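Side-chain contacts in cytochrome c7 (Geobacter sulfurreducens, PDB 3H34), which binds heme groups covalently and probably passes electrons between redox partners during the Fe(III) respiration of its host bacterium: residues 15-20 against 29-34; 4-9 against 39-44. All blocks are in the same frame, centred on the assembly; numbering follows the deposited sequence.

Interaction 1: 15-20 against 29-34. With HEM (protoporphyrin IX containing Fe), chain B.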
ATOM      1  N   PHE A  15      -0.089   7.066  -0.621  1.00  8.71           N
ATOM      2  CA  PHE A  15      -0.678   5.942  -1.336  1.00  7.82           C
ATOM      3  C   PHE A  15      -1.744   6.318  -2.360  1.00  8.47           C
ATOM      4  O   PHE A  15      -2.816   6.826  -2.017  1.00  7.37           O
ATOM      5  CB  PHE A  15      -1.243   4.950  -0.309  1.00  8.53           C
ATOM      6  CG  PHE A  15      -1.964   3.775  -0.911  1.00  8.04           C
ATOM      7  CD1 PHE A  15      -1.365   2.989  -1.890  1.00  7.11           C
ATOM      8  CD2 PHE A  15      -3.240   3.443  -0.479  1.00  7.02           C
ATOM      9  CE1 PHE A  15      -2.035   1.884  -2.425  1.00  6.08           C
ATOM     10  CE2 PHE A  15      -3.914   2.345  -1.006  1.00  8.28           C
ATOM     11  CZ  PHE A  15      -3.310   1.565  -1.981  1.00  9.30           C
ATOM     12  N   THR A  16      -1.434   6.055  -3.626  1.00  7.64           N
ATOM     13  CA  THR A  16      -2.348   6.346  -4.721  1.00  8.34           C
ATOM     14  C   THR A  16      -3.374   5.218  -4.823  1.00  8.14           C
ATOM     15  O   THR A  16      -3.321   4.378  -5.720  1.00  7.96           O
ATOM     16  CB  THR A  16      -1.576   6.497  -6.044  1.00  9.14           C
ATOM     17  OG1 THR A  16      -0.764   5.338  -6.257  1.00  8.29           O
ATOM     18  CG2 THR A  16      -0.680   7.733  -5.993  1.00  9.38           C
ATOM     19  N   HIS A  17      -4.307   5.227  -3.876  1.00  6.42           N
ATOM     20  CA  HIS A  17      -5.370   4.238  -3.760  1.00  6.22           C
ATOM     21  C   HIS A  17      -6.142   3.989  -5.057  1.00  6.51           C
ATOM     22  O   HIS A  17      -6.218   2.856  -5.536  1.00  7.05           O
ATOM     23  CB  HIS A  17      -6.334   4.685  -2.657  1.00  7.29           C
ATOM     24  CG  HIS A  17      -7.420   3.701  -2.353  1.00  7.67           C
ATOM     25  ND1 HIS A  17      -8.749   4.041  -2.220  1.00  9.04           N
ATOM     26  CD2 HIS A  17      -7.355   2.370  -2.099  1.00  6.57           C
ATOM     27  CE1 HIS A  17      -9.431   2.932  -1.897  1.00  8.33           C
ATOM     28  NE2 HIS A  17      -8.629   1.889  -1.810  1.00  6.62           N
ATOM     29  N   LYS A  18      -6.714   5.050  -5.621  1.00  7.04           N
ATOM     30  CA  LYS A  18      -7.487   4.938  -6.852  1.00  6.40           C
ATOM     31  C   LYS A  18      -6.602   4.504  -8.018  1.00  6.76           C
ATOM     32  O   LYS A  18      -6.953   3.588  -8.762  1.00  8.35           O
ATOM     33  CB  LYS A  18      -8.160   6.280  -7.175  1.00  6.97           C
ATOM     34  CG  LYS A  18      -9.033   6.271  -8.429  1.00  6.83           C
ATOM     35  CD  LYS A  18     -10.176   5.272  -8.306  0.50  6.31           C
ATOM     36  CE  LYS A  18     -11.148   5.382  -9.473  0.50  7.51           C
ATOM     37  NZ  LYS A  18     -10.482   5.189 -10.789  0.50 11.82           N
ATOM     38  N   ARG A  19      -5.452   5.152  -8.168  1.00  7.85           N
ATOM     39  CA  ARG A  19      -4.545   4.808  -9.258  1.00  7.31           C
ATOM     40  C   ARG A  19      -4.184   3.325  -9.232  1.00  8.60           C
ATOM     41  O   ARG A  19      -4.087   2.684 -10.281  1.00  8.64           O
ATOM     42  CB  ARG A  19      -3.270   5.654  -9.186  1.00  9.88           C
ATOM     43  CG  ARG A  19      -2.305   5.408 -10.346  1.00 12.34           C
ATOM     44  CD  ARG A  19      -1.230   6.484 -10.423  1.00 17.91           C
ATOM     45  NE  ARG A  19      -0.377   6.324 -11.599  1.00 20.08           N
ATOM     46  CZ  ARG A  19       0.643   5.475 -11.682  1.00 21.63           C
ATOM     47  NH1 ARG A  19       0.953   4.701 -10.652  1.00 21.99           N
ATOM     48  NH2 ARG A  19       1.355   5.399 -12.800  1.00 21.81           N
ATOM     49  N   HIS A  20      -3.987   2.775  -8.037  1.00  7.96           N
ATOM     50  CA  HIS A  20      -3.633   1.363  -7.927  1.00  7.85           C
ATOM     51  C   HIS A  20      -4.664   0.419  -8.533  1.00  8.85           C
ATOM     52  O   HIS A  20      -4.326  -0.692  -8.925  1.00  9.52           O
ATOM     53  CB  HIS A  20      -3.371   0.982  -6.469  1.00  7.60           C
ATOM     54  CG  HIS A  20      -1.945   1.161  -6.051  1.00  7.65           C
ATOM     55  ND1 HIS A  20      -1.323   2.382  -5.920  1.00  7.67           N
ATOM     56  CD2 HIS A  20      -0.995   0.233  -5.773  1.00  8.60           C
ATOM     57  CE1 HIS A  20      -0.042   2.157  -5.578  1.00  7.79           C
ATOM     58  NE2 HIS A  20       0.204   0.864  -5.477  1.00  7.97           N
ATOM     59  N   SER A  29      -7.479  -8.093  -3.307  1.00  7.69           N
ATOM     60  CA  SER A  29      -6.037  -8.300  -3.240  1.00  9.06           C
ATOM     61  C   SER A  29      -5.428  -7.510  -2.082  1.00 10.31           C
ATOM     62  O   SER A  29      -4.329  -7.813  -1.619  1.00 10.84           O
ATOM     63  CB  SER A  29      -5.380  -7.896  -4.562  1.00  9.23           C
ATOM     64  OG  SER A  29      -5.724  -8.808  -5.591  1.00 10.90           O
ATOM     65  N   CYS A  30      -6.155  -6.506  -1.599  1.00  9.32           N
ATOM     66  CA  CYS A  30      -5.670  -5.690  -0.493  1.00  8.71           C
ATOM     67  C   CYS A  30      -6.666  -5.654   0.658  1.00  9.75           C
ATOM     68  O   CYS A  30      -6.298  -5.404   1.806  1.00 12.07           O
ATOM     69  CB  CYS A  30      -5.438  -4.250  -0.953  1.00 10.18           C
ATOM     70  SG  CYS A  30      -4.286  -4.036  -2.347  1.00  9.47           S
ATOM     71  N   HIS A  31      -7.926  -5.912   0.342  1.00  9.05           N
ATOM     72  CA  HIS A  31      -8.992  -5.849   1.337  1.00  6.34           C
ATOM     73  C   HIS A  31      -9.554  -7.159   1.839  1.00  8.46           C
ATOM     74  O   HIS A  31      -9.321  -8.223   1.273  1.00  9.12           O
ATOM     75  CB  HIS A  31     -10.165  -5.046   0.775  1.00  6.88           C
ATOM     76  CG  HIS A  31      -9.914  -3.577   0.710  1.00  6.22           C
ATOM     77  ND1 HIS A  31      -9.903  -2.752   1.809  1.00  5.84           N
ATOM     78  CD2 HIS A  31      -9.645  -2.780  -0.354  1.00  5.21           C
ATOM     79  CE1 HIS A  31      -9.641  -1.512   1.391  1.00  4.30           C
ATOM     80  NE2 HIS A  31      -9.475  -1.476   0.085  1.00  7.17           N
ATOM     81  N   GLU A  32     -10.311  -7.045   2.925  1.00  8.66           N
ATOM     82  CA  GLU A  32     -11.015  -8.166   3.515  1.00  9.45           C
ATOM     83  C   GLU A  32     -12.257  -8.269   2.623  1.00  9.78           C
ATOM     84  O   GLU A  32     -12.428  -7.453   1.712  1.00  9.43           O
ATOM     85  CB  GLU A  32     -11.429  -7.836   4.949  1.00  9.97           C
ATOM     86  CG  GLU A  32     -10.266  -7.651   5.913  1.00 11.03           C
ATOM     87  CD  GLU A  32      -9.430  -8.910   6.052  1.00 13.18           C
ATOM     88  OE1 GLU A  32     -10.028  -9.997   6.197  1.00 11.85           O
ATOM     89  OE2 GLU A  32      -8.182  -8.815   6.022  1.00 14.68           O
ATOM     90  N   LYS A  33     -13.124  -9.243   2.886  1.00  8.47           N
ATOM     91  CA  LYS A  33     -14.329  -9.422   2.076  1.00  8.32           C
ATOM     92  C   LYS A  33     -15.019  -8.101   1.745  1.00  8.70           C
ATOM     93  O   LYS A  33     -15.414  -7.872   0.603  1.00  8.28           O
ATOM     94  CB  LYS A  33     -15.307 -10.367   2.778  1.00  9.39           C
ATOM     95  CG  LYS A  33     -14.798 -11.801   2.874  1.00 12.52           C
ATOM     96  CD  LYS A  33     -15.827 -12.713   3.529  1.00 16.34           C
ATOM     97  N   THR A  34     -15.165  -7.235   2.743  1.00  9.29           N
ATOM     98  CA  THR A  34     -15.785  -5.932   2.526  1.00  9.04           C
ATOM     99  C   THR A  34     -14.713  -4.848   2.453  1.00  9.29           C
ATOM    100  O   THR A  34     -13.941  -4.662   3.396  1.00  9.06           O
ATOM    101  CB  THR A  34     -16.761  -5.563   3.669  1.00 11.28           C
ATOM    102  OG1 THR A  34     -17.859  -6.482   3.678  1.00 12.32           O
ATOM    103  CG2 THR A  34     -17.292  -4.143   3.485  1.00 11.76           C
TER
HETATM  104  CHA HEM B  72      -9.105   2.008   2.050  1.00  7.77           C
HETATM  105  CHB HEM B  72     -12.484   0.574  -1.110  1.00  7.38           C
HETATM  106  CHC HEM B  72      -9.014  -1.393  -3.899  1.00  7.18           C
HETATM  107  CHD HEM B  72      -5.813  -0.631  -0.354  1.00  7.30           C
HETATM  108  C1A HEM B  72     -10.303   1.856   1.368  1.00  9.13           C
HETATM  109  C2A HEM B  72     -11.575   2.326   1.878  1.00 10.60           C
HETATM  110  C3A HEM B  72     -12.511   1.876   1.015  1.00  9.49           C
HETATM  111  C4A HEM B  72     -11.843   1.135  -0.016  1.00  7.61           C
HETATM  112  CMA HEM B  72     -14.011   2.105   1.120  1.00  9.02           C
HETATM  113  CAA HEM B  72     -11.822   3.081   3.178  1.00 14.75           C
HETATM  114  CBA HEM B  72     -11.718   4.586   3.019  1.00 18.99           C
HETATM  115  CGA HEM B  72     -11.913   5.321   4.331  1.00 21.68           C
HETATM  116  O1A HEM B  72     -11.053   5.182   5.226  1.00 23.63           O
HETATM  117  O2A HEM B  72     -12.931   6.032   4.467  1.00 26.27           O
HETATM  118  C1B HEM B  72     -11.815  -0.121  -2.116  1.00  5.76           C
HETATM  119  C2B HEM B  72     -12.490  -0.734  -3.241  1.00  5.67           C
HETATM  120  C3B HEM B  72     -11.521  -1.248  -4.048  1.00  5.96           C
HETATM  121  C4B HEM B  72     -10.251  -0.980  -3.401  1.00  5.58           C
HETATM  122  CMB HEM B  72     -14.005  -0.825  -3.447  1.00  7.69           C
HETATM  123  CAB HEM B  72     -11.731  -2.024  -5.350  1.00  7.09           C
HETATM  124  CBB HEM B  72     -12.388  -1.223  -6.470  1.00  6.70           C
HETATM  125  C1C HEM B  72      -7.828  -1.269  -3.195  1.00  6.06           C
HETATM  126  C2C HEM B  72      -6.576  -1.872  -3.639  1.00  6.84           C
HETATM  127  C3C HEM B  72      -5.682  -1.685  -2.636  1.00  7.53           C
HETATM  128  C4C HEM B  72      -6.387  -0.986  -1.572  1.00  7.77           C
HETATM  129  CMC HEM B  72      -6.358  -2.639  -4.940  1.00  9.31           C
HETATM  130  CAC HEM B  72      -4.247  -2.226  -2.548  1.00  6.78           C
HETATM  131  CBC HEM B  72      -3.345  -1.932  -3.743  1.00  8.24           C
HETATM  132  C1D HEM B  72      -6.470   0.116   0.621  1.00  6.89           C
HETATM  133  C2D HEM B  72      -5.814   0.606   1.805  1.00  7.53           C
HETATM  134  C3D HEM B  72      -6.714   1.381   2.457  1.00  8.37           C
HETATM  135  C4D HEM B  72      -7.922   1.388   1.664  1.00  6.74           C
HETATM  136  CMD HEM B  72      -4.377   0.289   2.240  1.00 10.97           C
HETATM  137  CAD HEM B  72      -6.515   2.024   3.815  1.00  8.57           C
HETATM  138  CBD HEM B  72      -7.044   1.124   4.927  1.00 11.23           C
HETATM  139  CGD HEM B  72      -6.838   1.716   6.309  1.00 12.94           C
HETATM  140  O1D HEM B  72      -7.301   1.104   7.291  1.00 15.76           O
HETATM  141  O2D HEM B  72      -6.215   2.792   6.414  1.00 14.88           O
HETATM  142  NA  HEM B  72     -10.478   1.100   0.207  1.00  5.49           N
HETATM  143  NB  HEM B  72     -10.431  -0.314  -2.197  1.00  6.63           N
HETATM  144  NC  HEM B  72      -7.698  -0.708  -1.931  1.00  4.97           N
HETATM  145  ND  HEM B  72      -7.780   0.595   0.537  1.00  6.59           N
HETATM  146 FE   HEM B  72      -9.091   0.195  -0.866  1.00  6.88          FE
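His17 and His31 meet through the heme iron, each placing NE2 2.0 Å from FE on opposite sides of the porphyrin. The two NE2 atoms are 4.0 Å apart, so the N-FE-N line is nearly straight: bis-histidine axial ligation. Beyond the CB of His17, CG lies anti to the backbone N (chi1 -175°), which sends the imidazole toward the iron, though CG itself remains 4.2 Å from FE. CD2 is 3.1 Å from heme NC and CE1 3.0 Å from NA, over different pyrroles. ND1, turned away from the iron, is hydrogen-bonded to the carbonyl O of Ala1, which, with the bond to iron, helps to fix the rotation of the ring and probably makes it a stronger donor; the walk ends with NE2 on the metal. Next to His31, Cys30 SG is joined covalently to heme CAC at 1.8 Å, the second cysteine of a CXXCH attachment motif begun by Cys27. His20 serves another heme, whose iron it binds together with His54; its ND1 donates to Thr16 O (2.8 Å), and Phe15 CE1 lies over its ring face. Replacing His20 by alanine is likely to leave that second iron with His54 as its one protein ligand and to take away the ring beneath Phe15. The short, weakly bonded helix around 17-20 follows strand 13-15 after the turn at Thr16 and supplies ligands to two hemes; 29-34 belongs to the loop leading to helix 43-57.

Interaction 2: 4-9 against 39-44. With HEM (protoporphyrin IX containing Fe), chain D.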
ATOM      1  N   ILE A   4      -4.437   8.415  -0.234  1.00  9.45           N
ATOM      2  CA  ILE A   4      -4.421   8.234   1.207  1.00  8.17           C
ATOM      3  C   ILE A   4      -3.030   8.480   1.763  1.00  9.36           C
ATOM      4  O   ILE A   4      -2.036   7.991   1.221  1.00 10.41           O
ATOM      5  CB  ILE A   4      -4.866   6.802   1.573  1.00  8.98           C
ATOM      6  CG1 ILE A   4      -6.265   6.538   1.009  1.00  7.46           C
ATOM      7  CG2 ILE A   4      -4.850   6.615   3.083  1.00  7.96           C
ATOM      8  CD1 ILE A   4      -6.721   5.097   1.132  1.00  9.79           C
ATOM      9  N   LEU A   5      -2.962   9.253   2.841  1.00  8.27           N
ATOM     10  CA  LEU A   5      -1.689   9.554   3.473  1.00  9.96           C
ATOM     11  C   LEU A   5      -1.537   8.711   4.731  1.00  8.69           C
ATOM     12  O   LEU A   5      -2.437   8.671   5.575  1.00  9.55           O
ATOM     13  CB  LEU A   5      -1.610  11.036   3.836  1.00 10.46           C
ATOM     14  CG  LEU A   5      -1.829  12.043   2.702  1.00 11.72           C
ATOM     15  CD1 LEU A   5      -1.688  13.453   3.255  1.00 13.37           C
ATOM     16  CD2 LEU A   5      -0.828  11.809   1.585  1.00 13.76           C
ATOM     17  N   PHE A   6      -0.403   8.027   4.842  1.00  8.57           N
ATOM     18  CA  PHE A   6      -0.122   7.190   6.002  1.00 10.04           C
ATOM     19  C   PHE A   6       1.021   7.752   6.840  1.00  9.72           C
ATOM     20  O   PHE A   6       2.192   7.648   6.461  1.00 10.26           O
ATOM     21  CB  PHE A   6       0.258   5.770   5.572  1.00  9.69           C
ATOM     22  CG  PHE A   6      -0.845   5.021   4.888  1.00  9.49           C
ATOM     23  CD1 PHE A   6      -2.058   4.794   5.531  1.00  9.08           C
ATOM     24  CD2 PHE A   6      -0.664   4.525   3.602  1.00  8.90           C
ATOM     25  CE1 PHE A   6      -3.078   4.081   4.901  1.00  9.77           C
ATOM     26  CE2 PHE A   6      -1.676   3.813   2.964  1.00  9.36           C
ATOM     27  CZ  PHE A   6      -2.887   3.590   3.615  1.00  9.97           C
ATOM     28  N   PRO A   7       0.698   8.373   7.984  1.00 11.72           N
ATOM     29  CA  PRO A   7       1.745   8.926   8.849  1.00 12.79           C
ATOM     30  C   PRO A   7       2.605   7.754   9.323  1.00 12.84           C
ATOM     31  O   PRO A   7       2.089   6.655   9.525  1.00 14.29           O
ATOM     32  CB  PRO A   7       0.949   9.552   9.993  1.00 14.95           C
ATOM     33  CG  PRO A   7      -0.336   9.947   9.333  1.00 14.45           C
ATOM     34  CD  PRO A   7      -0.641   8.744   8.476  1.00 12.28           C
ATOM     35  N   SER A   8       3.903   7.974   9.493  1.00 13.52           N
ATOM     36  CA  SER A   8       4.793   6.900   9.924  1.00 14.26           C
ATOM     37  C   SER A   8       6.045   7.414  10.618  1.00 14.15           C
ATOM     38  O   SER A   8       6.578   8.464  10.262  1.00 14.15           O
ATOM     39  CB  SER A   8       5.198   6.050   8.717  1.00 14.94           C
ATOM     40  OG  SER A   8       6.128   5.044   9.077  1.00 16.46           O
ATOM     41  N   LYS A   9       6.516   6.660  11.606  1.00 16.52           N
ATOM     42  CA  LYS A   9       7.716   7.036  12.338  1.00 18.63           C
ATOM     43  C   LYS A   9       8.935   6.908  11.433  1.00 18.18           C
ATOM     44  O   LYS A   9      10.023   7.381  11.767  1.00 19.84           O
ATOM     45  CB  LYS A   9       7.883   6.147  13.573  1.00 21.36           C
ATOM     46  N   ARG A  39      -8.504  -3.251   9.727  1.00 15.27           N
ATOM     47  CA  ARG A  39      -8.256  -3.362  11.162  1.00 16.96           C
ATOM     48  C   ARG A  39      -6.805  -3.555  11.592  1.00 17.53           C
ATOM     49  O   ARG A  39      -6.342  -2.895  12.522  1.00 18.67           O
ATOM     50  CB  ARG A  39      -9.119  -4.490  11.734  1.00 19.50           C
ATOM     51  N   ASN A  40      -6.086  -4.454  10.929  1.00 16.86           N
ATOM     52  CA  ASN A  40      -4.699  -4.698  11.299  1.00 16.74           C
ATOM     53  C   ASN A  40      -3.702  -3.988  10.400  1.00 15.40           C
ATOM     54  O   ASN A  40      -2.563  -4.438  10.243  1.00 15.89           O
ATOM     55  CB  ASN A  40      -4.406  -6.201  11.312  1.00 18.96           C
ATOM     56  CG  ASN A  40      -4.694  -6.864   9.983  1.00 20.38           C
ATOM     57  OD1 ASN A  40      -4.985  -6.198   8.989  1.00 22.25           O
ATOM     58  ND2 ASN A  40      -4.605  -8.190   9.957  1.00 22.96           N
ATOM     59  N   PHE A  41      -4.120  -2.873   9.807  1.00 13.75           N
ATOM     60  CA  PHE A  41      -3.214  -2.131   8.948  1.00 13.21           C
ATOM     61  C   PHE A  41      -2.069  -1.611   9.803  1.00 12.15           C
ATOM     62  O   PHE A  41      -2.274  -1.156  10.927  1.00 12.70           O
ATOM     63  CB  PHE A  41      -3.916  -0.951   8.276  1.00 14.62           C
ATOM     64  CG  PHE A  41      -3.069  -0.266   7.244  1.00 13.65           C
ATOM     65  CD1 PHE A  41      -2.918  -0.817   5.977  1.00 14.92           C
ATOM     66  CD2 PHE A  41      -2.371   0.896   7.556  1.00 14.79           C
ATOM     67  CE1 PHE A  41      -2.085  -0.220   5.030  1.00 14.43           C
ATOM     68  CE2 PHE A  41      -1.534   1.499   6.618  1.00 13.26           C
ATOM     69  CZ  PHE A  41      -1.391   0.939   5.356  1.00 13.18           C
ATOM     70  N   GLY A  42      -0.861  -1.681   9.263  1.00  9.72           N
ATOM     71  CA  GLY A  42       0.301  -1.226   9.996  1.00 10.45           C
ATOM     72  C   GLY A  42       1.546  -1.736   9.305  1.00 10.09           C
ATOM     73  O   GLY A  42       1.474  -2.190   8.164  1.00  9.53           O
ATOM     74  N   LYS A  43       2.680  -1.680   9.999  1.00  9.27           N
ATOM     75  CA  LYS A  43       3.956  -2.121   9.444  1.00 11.42           C
ATOM     76  C   LYS A  43       3.939  -3.524   8.834  1.00 11.73           C
ATOM     77  O   LYS A  43       4.293  -3.702   7.668  1.00 11.85           O
ATOM     78  CB  LYS A  43       5.045  -2.057  10.520  1.00 13.53           C
ATOM     79  CG  LYS A  43       6.425  -2.460  10.024  1.00 17.29           C
ATOM     80  CD  LYS A  43       7.450  -2.448  11.150  1.00 20.46           C
ATOM     81  N   ASP A  44       3.537  -4.516   9.623  1.00 12.50           N
ATOM     82  CA  ASP A  44       3.506  -5.897   9.151  1.00 13.12           C
ATOM     83  C   ASP A  44       2.606  -6.099   7.939  1.00 11.51           C
ATOM     84  O   ASP A  44       3.019  -6.696   6.945  1.00 10.67           O
ATOM     85  CB  ASP A  44       3.075  -6.835  10.281  1.00 16.88           C
ATOM     86  CG  ASP A  44       4.020  -6.790  11.465  1.00 20.37           C
ATOM     87  OD1 ASP A  44       5.248  -6.909  11.253  1.00 22.60           O
ATOM     88  OD2 ASP A  44       3.538  -6.638  12.606  1.00 21.80           O
TER
HETATM   89  CHA HEM D  74       5.575   1.122   8.506  1.00 11.27           C
HETATM   90  CHB HEM D  74      10.378   0.730   8.094  1.00 11.45           C
HETATM   91  CHC HEM D  74       9.900  -0.201   3.360  1.00  9.78           C
HETATM   92  CHD HEM D  74       5.222   1.095   3.666  1.00  9.26           C
HETATM   93  C1A HEM D  74       6.928   1.051   8.795  1.00 10.50           C
HETATM   94  C2A HEM D  74       7.479   1.204  10.126  1.00 12.72           C
HETATM   95  C3A HEM D  74       8.824   1.122   9.995  1.00 12.80           C
HETATM   96  C4A HEM D  74       9.107   0.936   8.601  1.00 11.55           C
HETATM   97  CMA HEM D  74       9.854   1.199  11.114  1.00 12.64           C
HETATM   98  CAA HEM D  74       6.681   1.491  11.391  1.00 16.06           C
HETATM   99  CBA HEM D  74       6.795   2.967  11.739  1.00 20.54           C
HETATM  100  CGA HEM D  74       5.837   3.381  12.835  1.00 23.85           C
HETATM  101  O1A HEM D  74       5.801   2.698  13.880  1.00 26.75           O
HETATM  102  O2A HEM D  74       5.125   4.393  12.651  1.00 25.03           O
HETATM  103  C1B HEM D  74      10.647   0.441   6.768  1.00 11.34           C
HETATM  104  C2B HEM D  74      11.957   0.092   6.292  1.00 11.13           C
HETATM  105  C3B HEM D  74      11.818  -0.234   4.979  1.00 11.01           C
HETATM  106  C4B HEM D  74      10.419  -0.065   4.643  1.00  9.90           C
HETATM  107  CMB HEM D  74      13.259   0.156   7.087  1.00 14.22           C
HETATM  108  CAB HEM D  74      12.913  -0.695   4.030  1.00 13.32           C
HETATM  109  CBB HEM D  74      13.555  -2.031   4.397  1.00 13.45           C
HETATM  110  C1C HEM D  74       8.568   0.082   3.039  1.00  9.51           C
HETATM  111  C2C HEM D  74       8.058   0.103   1.684  1.00  8.40           C
HETATM  112  C3C HEM D  74       6.764   0.553   1.761  1.00  9.37           C
HETATM  113  C4C HEM D  74       6.483   0.762   3.163  1.00  8.75           C
HETATM  114  CMC HEM D  74       8.866  -0.210   0.420  1.00  9.48           C
HETATM  115  CAC HEM D  74       5.765   0.887   0.645  1.00  9.25           C
HETATM  116  CBC HEM D  74       5.797   0.033  -0.617  1.00 12.20           C
HETATM  117  C1D HEM D  74       4.924   1.195   5.019  1.00  6.94           C
HETATM  118  C2D HEM D  74       3.610   1.512   5.539  1.00  8.44           C
HETATM  119  C3D HEM D  74       3.685   1.403   6.892  1.00  9.00           C
HETATM  120  C4D HEM D  74       5.058   1.099   7.216  1.00 10.22           C
HETATM  121  CMD HEM D  74       2.371   1.887   4.735  1.00  7.38           C
HETATM  122  CAD HEM D  74       2.516   1.477   7.872  1.00 11.13           C
HETATM  123  CBD HEM D  74       2.101   2.909   8.176  1.00 15.47           C
HETATM  124  CGD HEM D  74       0.990   2.981   9.201  1.00 18.29           C
HETATM  125  O1D HEM D  74       1.220   2.573  10.360  1.00 21.76           O
HETATM  126  O2D HEM D  74      -0.115   3.444   8.850  1.00 20.76           O
HETATM  127  NA  HEM D  74       7.941   0.900   7.852  1.00 10.21           N
HETATM  128  NB  HEM D  74       9.692   0.342   5.749  1.00  8.99           N
HETATM  129  NC  HEM D  74       7.593   0.491   3.949  1.00 10.50           N
HETATM  130  ND  HEM D  74       5.822   0.970   6.066  1.00  7.46           N
HETATM  131 FE   HEM D  74       7.757   0.665   5.904  1.00  9.64          FE
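Phe6, on the extended backbone at the end of strand 4-6, meets Phe41, which lies just ahead of the N-cap Gly42 of helix 43-57, and no backbone hydrogen bond links the two segments. The rings form an offset stack, centroids 4.5 Å apart and planes at 29°. The overlap is partial: CE2 and CZ of Phe41 lie over one face of Phe6, CE2 3.5 Å from Phe6 CE1, with CZ offset toward the rim. Phe41 reaches there because its CG is anti to the backbone N (chi1 -172°), and the two side chains cross at about a right angle. CE2 of Phe41 also faces a heme propionate, 3.3 Å from O2D, which lies at the ring edge near its plane. The other propionate is held by the backbone: Lys9 N donates an almost straight bond to O2A (2.9 Å). On the helix side, the modelled part of the Lys43 chain, extended beyond CG, runs along pyrrole A, its CG 3.8 Å from heme C2A. A second heme touches both phenylalanines, and the Tyr45 ring meets that of Phe41 at an inclination. The contact is therefore apolar between the protein segments but polar at its margin: the weakly positive C-H edge of Phe41 may ease the charge of one carboxylate, a main-chain N-H answers the other, and the stacked rings pack between two hemes.

Along the chain the segments run 4-9, 15-20, 29-34, 39-44, so both segments of interaction 1 fall between those of interaction 2. Their centres lie 13 Å apart, yet they touch directly. Strands 4-6 and 13-15 pair antiparallel, with Phe15 N 2.8 Å from Ile4 O in a probable hydrogen bond. Phe15 CB also packs on Phe6 CE2 at 3.5 Å, and Ile4 CD1 reaches His17 CG at 3.8 Å. The small sheet thus ties the axial ligand of one heme to the propionate surroundings of another. In this compact chain of 70 residues both contacts are built around bound hemes, an arrangement consistent with electron transfer from heme to heme.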